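Local coordinates for protein probable porin (Pseudomonas aeruginosa, PDB 2Y0H) that probably acts as an outer-membrane porin of the OprD family, a barrel channel through which solutes would cross the membrane, at residues A[263-267]-A[284-288]. Sequence-based numbering, arbitrary orientation.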
loop_
_atom_site.group_PDB
_atom_site.type_symbol
_atom_site.label_atom_id
_atom_site.label_comp_id
_atom_site.label_asym_id
_atom_site.label_seq_id
_atom_site.Cartn_x
_atom_site.Cartn_y
_atom_site.Cartn_z
ATOM N N ILE A 263 3.298 14.133 -12.640
ATOM C CA ILE A 263 4.729 14.188 -12.390
ATOM C C ILE A 263 4.976 13.906 -10.910
ATOM O O ILE A 263 4.272 14.421 -10.030
ATOM C CB ILE A 263 5.326 15.583 -12.682
ATOM C CG1 ILE A 263 4.915 16.074 -14.064
ATOM C CG2 ILE A 263 6.838 15.547 -12.605
ATOM C CD1 ILE A 263 5.755 17.233 -14.542
ATOM N N GLY A 264 5.983 13.088 -10.647
ATOM C CA GLY A 264 6.393 12.789 -9.298
ATOM C C GLY A 264 7.870 13.045 -9.115
ATOM O O GLY A 264 8.679 12.813 -10.028
ATOM N N VAL A 265 8.221 13.556 -7.944
ATOM C CA VAL A 265 9.614 13.694 -7.553
ATOM C C VAL A 265 9.774 13.077 -6.171
ATOM O O VAL A 265 8.870 13.157 -5.341
ATOM C CB VAL A 265 10.080 15.180 -7.509
ATOM C CG1 VAL A 265 10.083 15.775 -8.887
ATOM C CG2 VAL A 265 9.189 16.003 -6.581
ATOM N N GLN A 266 10.938 12.489 -5.922
ATOM C CA GLN A 266 11.181 11.736 -4.698
ATOM C C GLN A 266 12.671 11.799 -4.402
ATOM O O GLN A 266 13.502 11.675 -5.307
ATOM C CB GLN A 266 10.728 10.281 -4.886
ATOM C CG GLN A 266 10.795 9.378 -3.649
ATOM C CD GLN A 266 9.843 8.193 -3.775
ATOM O OE1 GLN A 266 8.614 8.369 -3.754
ATOM N NE2 GLN A 266 10.399 6.985 -3.948
ATOM N N LYS A 267 13.005 11.972 -3.134
ATOM C CA LYS A 267 14.389 12.147 -2.743
ATOM C C LYS A 267 14.680 11.490 -1.378
ATOM O O LYS A 267 14.078 11.839 -0.370
ATOM C CB LYS A 267 14.694 13.644 -2.725
ATOM C CG LYS A 267 16.121 14.026 -2.414
ATOM C CD LYS A 267 16.312 15.548 -2.552
ATOM C CE LYS A 267 16.049 16.050 -3.992
ATOM N NZ LYS A 267 14.597 16.116 -4.400
ATOM N N TYR A 284 4.604 4.328 1.548
ATOM C CA TYR A 284 3.611 5.308 1.140
ATOM C C TYR A 284 4.290 6.482 0.408
ATOM O O TYR A 284 4.433 7.570 0.962
ATOM C CB TYR A 284 2.853 5.787 2.384
ATOM C CG TYR A 284 1.620 6.600 2.081
ATOM C CD1 TYR A 284 0.554 6.042 1.384
ATOM C CD2 TYR A 284 1.528 7.931 2.474
ATOM C CE1 TYR A 284 -0.584 6.793 1.097
ATOM C CE2 TYR A 284 0.395 8.686 2.199
ATOM C CZ TYR A 284 -0.652 8.115 1.510
ATOM O OH TYR A 284 -1.775 8.863 1.234
ATOM N N VAL A 285 4.725 6.239 -0.828
ATOM C CA VAL A 285 5.569 7.181 -1.554
ATOM C C VAL A 285 5.113 7.436 -2.987
ATOM O O VAL A 285 4.634 6.536 -3.668
ATOM C CB VAL A 285 7.045 6.723 -1.583
ATOM C CG1 VAL A 285 7.560 6.493 -0.163
ATOM C CG2 VAL A 285 7.219 5.472 -2.445
ATOM N N ALA A 286 5.281 8.679 -3.426
ATOM C CA ALA A 286 4.934 9.109 -4.782
ATOM C C ALA A 286 5.432 8.189 -5.896
ATOM O O ALA A 286 4.666 7.803 -6.763
ATOM C CB ALA A 286 5.432 10.530 -5.018
ATOM N N ASN A 287 6.710 7.842 -5.877
ATOM C CA ASN A 287 7.300 7.112 -6.996
ATOM C C ASN A 287 7.289 5.586 -6.853
ATOM O O ASN A 287 8.066 4.880 -7.503
ATOM C CB ASN A 287 8.697 7.657 -7.316
ATOM C CG ASN A 287 8.636 9.038 -7.959
ATOM O OD1 ASN A 287 7.548 9.569 -8.166
ATOM N ND2 ASN A 287 9.801 9.627 -8.274
ATOM N N LEU A 288 6.394 5.085 -6.012
ATOM C CA LEU A 288 6.210 3.653 -5.872
ATOM C C LEU A 288 5.827 3.034 -7.205
ATOM O O LEU A 288 4.935 3.526 -7.878
ATOM C CB LEU A 288 5.107 3.360 -4.848
ATOM C CG LEU A 288 4.703 1.884 -4.817
ATOM C CD1 LEU A 288 5.744 1.115 -4.039
ATOM C CD2 LEU A 288 3.316 1.691 -4.217
#
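Q266 reaches from its barrel strand to a type I turn spanning V285 to L288, and its OE1 accepts a hydrogen bond from N287 N, 2.9 Å away. The bond is nearly straight at the hydrogen (169°), although the donor sits above the carbonyl plane. A long amide suits this place: with CG anti to the backbone N (chi1 -175°) and the chain extended beyond it, the head spans the gap to the loop, while NE2 donates a hydrogen bond to F294 O. The packing is tightest here, V285 CB lying 3.1 Å from Q266 OE1. The N287 side chain runs alongside Q266, pointing the opposite way, with ND2 3.6 Å from Q266 CB. Its OD1 rests 3.6 Å from CA of G264, where the missing side chain leaves room for the amide. On the outer side, V265 points away from the turn and touches a bound detergent, consistent with a membrane-facing surface. The turn belongs to a loop folded inward against the barrel wall: A286 N bonds to N249 of strand 244-256, and asparagine suits position 287 because its OD1 accepts from Q303 and its ND2 bonds S301 of strand 300-309, the two strands flanking 259-269.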